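Local coordinates for vascular endothelial growth factor homolog (Orf virus, PDB 2GNN), which acts as a secreted, disulfide-linked homodimeric growth factor that binds vascular endothelial growth factor receptors and induces endothelial proliferation, at residues S61-V72 with F92-R103; Q41-L50 with T73-G81. All coordinates share one frame; numbering follows the deposited sequence.

Interaction 1 of 2, residues S61-V72 with F92-R103. With NAG (2-acetamido-2-deoxy-beta-D-glucopyranose), chain M.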
loop_
_atom_site.group_PDB
_atom_site.type_symbol
_atom_site.label_atom_id
_atom_site.label_comp_id
_atom_site.label_asym_id
_atom_site.label_seq_id
_atom_site.Cartn_x
_atom_site.Cartn_y
_atom_site.Cartn_z
ATOM N N SER B 61 16.289 -8.432 13.349
ATOM C CA SER B 61 15.627 -8.783 14.612
ATOM C C SER B 61 14.549 -7.775 15.026
ATOM O O SER B 61 13.954 -7.904 16.102
ATOM C CB SER B 61 16.662 -8.927 15.730
ATOM O OG SER B 61 17.842 -9.547 15.255
ATOM N N LEU B 62 14.298 -6.784 14.172
ATOM C CA LEU B 62 13.320 -5.735 14.455
ATOM C C LEU B 62 12.139 -5.765 13.475
ATOM O O LEU B 62 12.288 -6.127 12.312
ATOM C CB LEU B 62 13.990 -4.349 14.473
ATOM C CG LEU B 62 15.037 -4.060 15.560
ATOM C CD1 LEU B 62 15.802 -2.770 15.311
ATOM C CD2 LEU B 62 14.378 -3.992 16.909
ATOM N N GLU B 63 10.963 -5.400 13.966
ATOM C CA GLU B 63 9.790 -5.292 13.131
ATOM C C GLU B 63 9.118 -3.945 13.319
ATOM O O GLU B 63 9.173 -3.347 14.393
ATOM C CB GLU B 63 8.805 -6.437 13.392
ATOM C CG GLU B 63 8.502 -6.711 14.869
ATOM C CD GLU B 63 7.486 -7.829 15.069
ATOM O OE1 GLU B 63 6.925 -8.314 14.064
ATOM O OE2 GLU B 63 7.250 -8.223 16.236
ATOM N N CYS B 64 8.494 -3.477 12.247
ATOM C CA CYS B 64 7.865 -2.177 12.218
ATOM C C CYS B 64 6.428 -2.367 12.654
ATOM O O CYS B 64 5.646 -2.998 11.953
ATOM C CB CYS B 64 7.955 -1.591 10.802
ATOM S SG CYS B 64 7.172 0.015 10.614
ATOM N N VAL B 65 6.094 -1.838 13.824
ATOM C CA VAL B 65 4.794 -2.108 14.443
ATOM C C VAL B 65 4.163 -0.818 14.960
ATOM O O VAL B 65 4.879 0.147 15.236
ATOM C CB VAL B 65 4.919 -3.127 15.613
ATOM C CG1 VAL B 65 5.362 -4.489 15.108
ATOM C CG2 VAL B 65 5.881 -2.626 16.666
ATOM N N PRO B 66 2.821 -0.789 15.062
ATOM C CA PRO B 66 2.119 0.388 15.561
ATOM C C PRO B 66 2.337 0.653 17.039
ATOM O O PRO B 66 2.310 -0.276 17.848
ATOM C CB PRO B 66 0.655 0.046 15.319
ATOM C CG PRO B 66 0.613 -1.440 15.278
ATOM C CD PRO B 66 1.883 -1.850 14.646
ATOM N N THR B 67 2.553 1.921 17.376
ATOM C CA THR B 67 2.593 2.367 18.755
ATOM C C THR B 67 1.442 3.335 19.039
ATOM O O THR B 67 1.270 3.792 20.168
ATOM C CB THR B 67 3.930 3.035 19.090
ATOM O OG1 THR B 67 4.070 4.235 18.323
ATOM C CG2 THR B 67 5.085 2.097 18.784
ATOM N N GLU B 68 0.658 3.642 18.009
ATOM C CA GLU B 68 -0.499 4.525 18.126
ATOM C C GLU B 68 -1.457 4.241 16.982
ATOM O O GLU B 68 -1.063 4.224 15.810
ATOM C CB GLU B 68 -0.069 5.992 18.114
ATOM C CG GLU B 68 -1.113 6.965 18.640
ATOM C CD GLU B 68 -0.688 8.421 18.501
ATOM O OE1 GLU B 68 0.393 8.801 19.015
ATOM O OE2 GLU B 68 -1.453 9.191 17.879
ATOM N N GLU B 69 -2.713 4.002 17.331
ATOM C CA GLU B 69 -3.739 3.641 16.369
ATOM C C GLU B 69 -4.893 4.625 16.465
ATOM O O GLU B 69 -4.941 5.431 17.380
ATOM C CB GLU B 69 -4.230 2.217 16.632
ATOM C CG GLU B 69 -3.118 1.176 16.713
ATOM C CD GLU B 69 -3.644 -0.249 16.770
ATOM O OE1 GLU B 69 -4.778 -0.471 17.267
ATOM O OE2 GLU B 69 -2.914 -1.156 16.314
ATOM N N VAL B 70 -5.811 4.573 15.508
ATOM C CA VAL B 70 -7.028 5.379 15.571
ATOM C C VAL B 70 -8.128 4.667 14.792
ATOM O O VAL B 70 -7.854 3.945 13.831
ATOM C CB VAL B 70 -6.789 6.843 15.077
ATOM C CG1 VAL B 70 -6.687 6.910 13.563
ATOM C CG2 VAL B 70 -7.875 7.782 15.584
ATOM N N ASN B 71 -9.367 4.826 15.236
ATOM C CA ASN B 71 -10.495 4.253 14.518
ATOM C C ASN B 71 -11.078 5.324 13.607
ATOM O O ASN B 71 -11.284 6.471 14.035
ATOM C CB ASN B 71 -11.564 3.709 15.472
ATOM C CG ASN B 71 -10.973 2.937 16.645
ATOM O OD1 ASN B 71 -10.403 1.854 16.460
ATOM N ND2 ASN B 71 -11.111 3.512 17.871
ATOM N N VAL B 72 -11.304 4.957 12.345
ATOM C CA VAL B 72 -11.911 5.863 11.374
ATOM C C VAL B 72 -13.111 5.196 10.732
ATOM O O VAL B 72 -13.069 4.008 10.410
ATOM C CB VAL B 72 -10.914 6.329 10.280
ATOM C CG1 VAL B 72 -9.748 7.084 10.891
ATOM C CG2 VAL B 72 -10.411 5.167 9.496
ATOM N N PHE B 92 -12.605 1.344 10.856
ATOM C CA PHE B 92 -11.334 0.741 10.444
ATOM C C PHE B 92 -10.210 1.242 11.335
ATOM O O PHE B 92 -10.226 2.379 11.800
ATOM C CB PHE B 92 -11.009 1.081 8.976
ATOM C CG PHE B 92 -12.065 0.637 8.004
ATOM C CD1 PHE B 92 -13.202 1.416 7.784
ATOM C CD2 PHE B 92 -11.941 -0.563 7.335
ATOM C CE1 PHE B 92 -14.196 0.990 6.913
ATOM C CE2 PHE B 92 -12.934 -0.993 6.459
ATOM C CZ PHE B 92 -14.057 -0.200 6.245
ATOM N N VAL B 93 -9.231 0.383 11.571
ATOM C CA VAL B 93 -8.078 0.762 12.364
ATOM C C VAL B 93 -7.003 1.345 11.440
ATOM O O VAL B 93 -6.614 0.697 10.474
ATOM C CB VAL B 93 -7.537 -0.453 13.163
ATOM C CG1 VAL B 93 -6.325 -0.062 13.990
ATOM C CG2 VAL B 93 -8.635 -1.022 14.074
ATOM N N GLU B 94 -6.554 2.568 11.729
ATOM C CA GLU B 94 -5.410 3.183 11.033
ATOM C C GLU B 94 -4.263 3.325 12.019
ATOM O O GLU B 94 -4.494 3.571 13.197
ATOM C CB GLU B 94 -5.744 4.592 10.539
ATOM C CG GLU B 94 -7.055 4.745 9.812
ATOM C CD GLU B 94 -6.917 4.719 8.306
ATOM O OE1 GLU B 94 -5.820 4.969 7.774
ATOM O OE2 GLU B 94 -7.929 4.462 7.643
ATOM N N HIS B 95 -3.031 3.216 11.542
ATOM C CA HIS B 95 -1.880 3.447 12.387
ATOM C C HIS B 95 -1.417 4.894 12.267
ATOM O O HIS B 95 -1.265 5.415 11.155
ATOM C CB HIS B 95 -0.753 2.483 12.034
ATOM C CG HIS B 95 -1.128 1.043 12.181
ATOM N ND1 HIS B 95 -0.455 0.027 11.535
ATOM C CD2 HIS B 95 -2.119 0.449 12.885
ATOM C CE1 HIS B 95 -1.011 -1.131 11.840
ATOM N NE2 HIS B 95 -2.017 -0.903 12.666
ATOM N N LYS B 96 -1.199 5.538 13.415
ATOM C CA LYS B 96 -0.750 6.934 13.468
ATOM C C LYS B 96 0.717 7.100 13.860
ATOM O O LYS B 96 1.316 8.146 13.604
ATOM C CB LYS B 96 -1.625 7.752 14.420
ATOM C CG LYS B 96 -2.794 8.453 13.747
ATOM C CD LYS B 96 -3.267 9.625 14.604
ATOM C CE LYS B 96 -4.432 10.364 13.957
ATOM N NZ LYS B 96 -4.966 11.428 14.858
ATOM N N LYS B 97 1.283 6.085 14.499
ATOM C CA LYS B 97 2.702 6.088 14.859
ATOM C C LYS B 97 3.223 4.668 14.864
ATOM O O LYS B 97 2.467 3.725 15.115
ATOM C CB LYS B 97 2.932 6.734 16.223
ATOM C CG LYS B 97 3.604 8.091 16.160
ATOM C CD LYS B 97 4.336 8.397 17.457
ATOM C CE LYS B 97 5.556 9.275 17.193
ATOM N NZ LYS B 97 6.121 9.849 18.449
ATOM N N CYS B 98 4.515 4.519 14.585
ATOM C CA CYS B 98 5.112 3.199 14.394
ATOM C C CYS B 98 6.506 3.194 14.952
ATOM O O CYS B 98 7.112 4.248 15.096
ATOM C CB CYS B 98 5.208 2.851 12.908
ATOM S SG CYS B 98 3.732 3.099 11.945
ATOM N N ASP B 99 7.044 2.010 15.218
ATOM C CA ASP B 99 8.392 1.930 15.773
ATOM C C ASP B 99 9.050 0.603 15.411
ATOM O O ASP B 99 8.371 -0.397 15.169
ATOM C CB ASP B 99 8.333 2.128 17.298
ATOM C CG ASP B 99 9.620 2.689 17.884
ATOM O OD1 ASP B 99 10.492 3.179 17.131
ATOM O OD2 ASP B 99 9.754 2.646 19.129
ATOM N N CYS B 100 10.374 0.613 15.348
ATOM C CA CYS B 100 11.141 -0.612 15.157
ATOM C C CYS B 100 11.451 -1.257 16.519
ATOM O O CYS B 100 12.318 -0.792 17.275
ATOM C CB CYS B 100 12.406 -0.351 14.320
ATOM S SG CYS B 100 12.065 -0.154 12.532
ATOM N N ARG B 101 10.711 -2.327 16.801
ATOM C CA ARG B 101 10.694 -3.011 18.090
ATOM C C ARG B 101 11.140 -4.466 17.905
ATOM O O ARG B 101 10.876 -5.058 16.856
ATOM C CB ARG B 101 9.270 -2.978 18.669
ATOM C CG ARG B 101 8.689 -1.579 18.905
ATOM C CD ARG B 101 9.337 -0.884 20.100
ATOM N NE ARG B 101 8.728 0.411 20.419
ATOM C CZ ARG B 101 7.661 0.583 21.202
ATOM N NH1 ARG B 101 7.045 -0.459 21.755
ATOM N NH2 ARG B 101 7.201 1.809 21.430
ATOM N N PRO B 102 11.812 -5.050 18.917
ATOM C CA PRO B 102 12.286 -6.437 18.816
ATOM C C PRO B 102 11.133 -7.433 18.692
ATOM O O PRO B 102 10.015 -7.121 19.097
ATOM C CB PRO B 102 13.024 -6.653 20.144
ATOM C CG PRO B 102 13.294 -5.289 20.669
ATOM C CD PRO B 102 12.160 -4.453 20.219
ATOM N N ARG B 103 11.405 -8.615 18.141
ATOM C CA ARG B 103 10.376 -9.658 17.997
ATOM C C ARG B 103 10.175 -10.495 19.264
ATOM O O ARG B 103 9.184 -11.228 19.384
ATOM C CB ARG B 103 10.693 -10.581 16.823
ATOM C CG ARG B 103 10.424 -9.963 15.480
ATOM C CD ARG B 103 10.262 -11.024 14.402
ATOM N NE ARG B 103 10.091 -10.405 13.089
ATOM C CZ ARG B 103 11.087 -9.911 12.355
ATOM N NH1 ARG B 103 12.342 -9.964 12.796
ATOM N NH2 ARG B 103 10.827 -9.362 11.175
HETATM C C1 NAG M . -10.882 2.686 19.051
HETATM C C2 NAG M . -9.725 2.789 20.063
HETATM C C3 NAG M . -9.628 1.486 20.866
HETATM C C4 NAG M . -10.949 1.245 21.603
HETATM C C5 NAG M . -12.113 1.309 20.605
HETATM C C6 NAG M . -13.447 1.205 21.340
HETATM C C7 NAG M . -7.731 4.183 19.846
HETATM C C8 NAG M . -6.383 3.881 20.436
HETATM N N2 NAG M . -8.449 3.131 19.445
HETATM O O3 NAG M . -8.535 1.500 21.765
HETATM O O4 NAG M . -10.926 -0.006 22.262
HETATM O O5 NAG M . -12.071 2.500 19.818
HETATM O O6 NAG M . -14.120 0.037 20.939
HETATM O O7 NAG M . -8.124 5.351 19.748
#

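Interaction 2 of 2, residues Q41-L50 with T73-G81. Unlike the reference sequence in segment 73-81: Thr73 (reference Ser).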
loop_
_atom_site.group_PDB
_atom_site.type_symbol
_atom_site.label_atom_id
_atom_site.label_comp_id
_atom_site.label_asym_id
_atom_site.label_seq_id
_atom_site.Cartn_x
_atom_site.Cartn_y
_atom_site.Cartn_z
ATOM N N GLN B 41 -21.754 -11.285 2.089
ATOM C CA GLN B 41 -22.024 -9.958 1.521
ATOM C C GLN B 41 -20.834 -9.470 0.703
ATOM O O GLN B 41 -19.733 -10.018 0.807
ATOM C CB GLN B 41 -22.426 -8.945 2.586
ATOM C CG GLN B 41 -21.279 -8.117 3.164
ATOM C CD GLN B 41 -21.779 -6.940 3.936
ATOM O OE1 GLN B 41 -22.237 -7.086 5.068
ATOM N NE2 GLN B 41 -21.731 -5.754 3.325
ATOM N N ARG B 42 -21.070 -8.461 -0.134
ATOM C CA ARG B 42 -20.004 -7.861 -0.935
ATOM C C ARG B 42 -19.863 -6.430 -0.528
ATOM O O ARG B 42 -20.811 -5.848 -0.005
ATOM C CB ARG B 42 -20.338 -7.947 -2.423
ATOM C CG ARG B 42 -20.337 -9.363 -2.952
ATOM C CD ARG B 42 -19.690 -9.419 -4.273
ATOM N NE ARG B 42 -19.502 -10.787 -4.716
ATOM C CZ ARG B 42 -18.327 -11.401 -4.750
ATOM N NH1 ARG B 42 -17.236 -10.759 -4.360
ATOM N NH2 ARG B 42 -18.244 -12.655 -5.179
ATOM N N PHE B 43 -18.683 -5.863 -0.765
ATOM C CA PHE B 43 -18.470 -4.436 -0.498
ATOM C C PHE B 43 -18.078 -3.703 -1.763
ATOM O O PHE B 43 -17.342 -4.217 -2.598
ATOM C CB PHE B 43 -17.397 -4.216 0.573
ATOM C CG PHE B 43 -17.664 -4.975 1.862
ATOM C CD1 PHE B 43 -17.211 -6.274 2.022
ATOM C CD2 PHE B 43 -18.367 -4.380 2.912
ATOM C CE1 PHE B 43 -17.466 -6.992 3.212
ATOM C CE2 PHE B 43 -18.618 -5.079 4.093
ATOM C CZ PHE B 43 -18.162 -6.384 4.237
ATOM N N ASN B 44 -18.585 -2.486 -1.891
ATOM C CA ASN B 44 -18.254 -1.653 -3.011
ATOM C C ASN B 44 -17.852 -0.274 -2.519
ATOM O O ASN B 44 -18.644 0.399 -1.867
ATOM C CB ASN B 44 -19.418 -1.641 -4.010
ATOM C CG ASN B 44 -19.324 -2.786 -5.010
ATOM O OD1 ASN B 44 -18.441 -2.791 -5.867
ATOM N ND2 ASN B 44 -20.215 -3.764 -4.898
ATOM N N PRO B 45 -16.595 0.126 -2.776
ATOM C CA PRO B 45 -15.570 -0.669 -3.464
ATOM C C PRO B 45 -15.162 -1.860 -2.602
ATOM O O PRO B 45 -15.337 -1.810 -1.383
ATOM C CB PRO B 45 -14.403 0.305 -3.603
ATOM C CG PRO B 45 -14.634 1.352 -2.568
ATOM C CD PRO B 45 -16.099 1.455 -2.376
ATOM N N PRO B 46 -14.664 -2.946 -3.218
ATOM C CA PRO B 46 -14.296 -4.097 -2.415
ATOM C C PRO B 46 -12.984 -3.916 -1.653
ATOM O O PRO B 46 -12.631 -4.778 -0.849
ATOM C CB PRO B 46 -14.161 -5.210 -3.454
ATOM C CG PRO B 46 -13.774 -4.513 -4.703
ATOM C CD PRO B 46 -14.475 -3.191 -4.655
ATOM N N CYS B 47 -12.284 -2.804 -1.898
ATOM C CA CYS B 47 -10.991 -2.533 -1.283
ATOM C C CYS B 47 -10.933 -1.101 -0.782
ATOM O O CYS B 47 -11.566 -0.212 -1.358
ATOM C CB CYS B 47 -9.856 -2.799 -2.278
ATOM S SG CYS B 47 -9.557 -1.532 -3.606
ATOM N N VAL B 48 -10.178 -0.883 0.296
ATOM C CA VAL B 48 -9.939 0.463 0.825
ATOM C C VAL B 48 -8.461 0.700 1.069
ATOM O O VAL B 48 -7.688 -0.244 1.268
ATOM C CB VAL B 48 -10.690 0.727 2.150
ATOM C CG1 VAL B 48 -12.184 0.937 1.893
ATOM C CG2 VAL B 48 -10.413 -0.405 3.195
ATOM N N THR B 49 -8.077 1.970 1.045
ATOM C CA THR B 49 -6.740 2.377 1.440
ATOM C C THR B 49 -6.715 2.759 2.934
ATOM O O THR B 49 -7.434 3.673 3.374
ATOM C CB THR B 49 -6.253 3.554 0.580
ATOM O OG1 THR B 49 -6.406 3.215 -0.791
ATOM C CG2 THR B 49 -4.797 3.849 0.831
ATOM N N LEU B 50 -5.875 2.055 3.694
ATOM C CA LEU B 50 -5.707 2.311 5.122
ATOM C C LEU B 50 -4.268 2.671 5.434
ATOM O O LEU B 50 -3.339 2.130 4.821
ATOM C CB LEU B 50 -6.096 1.070 5.924
ATOM C CG LEU B 50 -7.537 0.583 5.824
ATOM C CD1 LEU B 50 -7.713 -0.678 6.630
ATOM C CD2 LEU B 50 -8.459 1.666 6.329
ATOM N N THR B 73 -14.177 5.972 10.565
ATOM C CA THR B 73 -15.426 5.500 9.961
ATOM C C THR B 73 -15.425 5.830 8.465
ATOM O O THR B 73 -15.187 6.973 8.084
ATOM C CB THR B 73 -16.655 6.159 10.652
ATOM O OG1 THR B 73 -16.593 5.940 12.066
ATOM C CG2 THR B 73 -17.963 5.602 10.130
ATOM N N MET B 74 -15.690 4.832 7.625
ATOM C CA MET B 74 -15.848 5.052 6.188
ATOM C C MET B 74 -17.215 4.618 5.687
ATOM O O MET B 74 -17.698 3.542 6.044
ATOM C CB MET B 74 -14.770 4.299 5.415
ATOM C CG MET B 74 -13.361 4.782 5.694
ATOM S SD MET B 74 -12.169 3.828 4.756
ATOM C CE MET B 74 -10.682 4.329 5.600
ATOM N N GLU B 75 -17.839 5.440 4.849
ATOM C CA GLU B 75 -19.067 5.015 4.183
ATOM C C GLU B 75 -18.798 4.217 2.901
ATOM O O GLU B 75 -18.132 4.701 1.991
ATOM C CB GLU B 75 -20.018 6.185 3.935
ATOM C CG GLU B 75 -21.447 5.693 3.746
ATOM C CD GLU B 75 -22.504 6.760 3.917
ATOM O OE1 GLU B 75 -22.332 7.879 3.372
ATOM O OE2 GLU B 75 -23.523 6.457 4.584
ATOM N N LEU B 76 -19.302 2.986 2.870
ATOM C CA LEU B 76 -19.132 2.038 1.771
ATOM C C LEU B 76 -20.513 1.661 1.291
ATOM O O LEU B 76 -21.482 1.870 1.997
ATOM C CB LEU B 76 -18.527 0.734 2.280
ATOM C CG LEU B 76 -17.078 0.596 2.698
ATOM C CD1 LEU B 76 -16.998 -0.719 3.355
ATOM C CD2 LEU B 76 -16.182 0.590 1.498
ATOM N N LEU B 77 -20.598 1.057 0.110
ATOM C CA LEU B 77 -21.839 0.439 -0.325
ATOM C C LEU B 77 -21.758 -1.022 0.027
ATOM O O LEU B 77 -20.839 -1.719 -0.410
ATOM C CB LEU B 77 -22.080 0.629 -1.837
ATOM C CG LEU B 77 -23.304 -0.102 -2.410
ATOM C CD1 LEU B 77 -24.609 0.593 -2.011
ATOM C CD2 LEU B 77 -23.183 -0.188 -3.913
ATOM N N GLY B 78 -22.708 -1.480 0.839
ATOM C CA GLY B 78 -22.734 -2.866 1.268
ATOM C C GLY B 78 -24.161 -3.350 1.313
ATOM O O GLY B 78 -24.944 -3.051 0.417
ATOM N N ALA B 79 -24.500 -4.092 2.366
ATOM C CA ALA B 79 -25.810 -4.696 2.498
ATOM C C ALA B 79 -26.629 -3.982 3.556
ATOM O O ALA B 79 -26.101 -3.511 4.564
ATOM C CB ALA B 79 -25.674 -6.156 2.824
ATOM N N SER B 80 -27.923 -3.882 3.299
ATOM C CA SER B 80 -28.883 -3.433 4.276
ATOM C C SER B 80 -29.453 -4.631 5.059
ATOM O O SER B 80 -29.089 -5.811 4.829
ATOM C CB SER B 80 -30.014 -2.747 3.549
ATOM O OG SER B 80 -30.701 -3.727 2.795
ATOM N N GLY B 81 -30.378 -4.320 5.959
ATOM C CA GLY B 81 -31.047 -5.306 6.795
ATOM C C GLY B 81 -31.663 -6.447 6.025
ATOM O O GLY B 81 -31.654 -7.595 6.501
HETATM O O HOH W 1 -21.891 -3.762 -2.912
#

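Interaction 1 of 2, residues S61-V72 with F92-R103
With CG of His95 turned anti to its carbonyl carbon (chi1 -59°), the imidazole swings toward Pro66, whose CB sits over the ring face, 3.7 Å from the centroid, as a CH-pi contact. Arg101 bends at chi2 (-73°). Its guanidinium then offers a face to Thr67 CG2, 3.4 Å from Arg101 NH2. Arg101 NE donates to Asp99 OD2 at 2.8 Å, in the guanidinium plane but tilted out of that of the carboxylate, which makes a salt bridge. The two strands are antiparallel, and the pairing shifts where Thr67 and Glu68 both face Lys97, a classic beta bulge. There Glu68 O accepts two N-H groups from one face of its plane, Lys96 N at 2.7 Å and Lys97 N at 3.3 Å. Glu94 CG packs on Val72 CG2 at 3.4 Å. Asn71 ND2 carries the covalently linked N-acetylglucosamine. Cys64, Cys98 and Cys100 share one face and form disulfides with Cys22, Cys53 and Cys57 respectively, the cystine knot of the PDGF/VEGF family. The hairpin of strands 62-79 and 85-102 lies against strand 47-54: Glu94 OE1 accepts a hydrogen bond from Met51 N, His95 ND1 one from Cys53 N, and Pro66 rests on Cys53.

Interaction 2 of 2, residues Q41-L50 with T73-G81
Leu77 O is gripped by Asn44 N at 2.8 Å, and a water adds a weak second bond to it. The same water accepts from Asn44 ND2 at 2.6 Å, so it links the amide side chain to the opposite backbone. Leu77 N returns a bond of 2.9 Å to Asn44 O. The two bonds make a single antiparallel bridge between the loop before strand 47-54 and the end of strand 62-79. Beside it, Leu77 CB lies 3.4 Å from Asn44 O.

Beyond the bridge, strand 47-50 has no backbone bond to 73-79; their axes come no closer than 10.2 Å and side chains meet between them. Leu76 forks: CD1 meets Phe43 CD2 at 3.9 Å, and CD2 reaches the ring of Pro45 and Val48 CG1. Pro45 follows a cis peptide bond. Met74 is extended beyond CG (chi2 179°), which carries its methyl CE to Leu50 CD2 at 3.5 Å; its SD passes Val48 CG1. Val31 of helix 31-34 adds to this apolar cluster, touching Phe43, Val48 and Leu76.

At the far end the Gln41 amide lies beside Gly78 and Ala79. Gln41 NE2 is 3.4 Å from Ala79 N, but both are donors, and both hydrogen-bond to Gln88 OE1. Cys47 forms a disulfide with Cys56 of the second subunit, and Met74 pairs with a strand of that subunit.

The chemistry is thus divided. Two backbone bonds set the register at one point, and apolar contacts without directional bonds join Phe43, Pro45, Val48 and Leu50 to Met74 and Leu76 beside the dimer interface.

Interactions 1 and 2 are interleaved along the chain, with their centres about 24 Å apart and on opposite sides of the chain's centre. Strand 62-79 runs through both. They meet at Phe92 and Glu94 of interaction 1: Phe92 CE1 lies 3.7 Å from Met74 CB, and Phe92 CB is 3.7 Å from Leu50 CD2. Glu94 OE2 packs 3.4 Å from Met74 CE. Phe92 and Glu94, on the partner strand of the hairpin, thus border the Leu50 and Met74 side chains of interaction 2. Interaction 1 holds three of the six knot cysteines and the glycan. Interaction 2 holds Cys47, one half of an intersubunit disulfide, and leads to Ser80 and Gly81, which help line a pocket that holds benzamidine, probably a crystallisation additive.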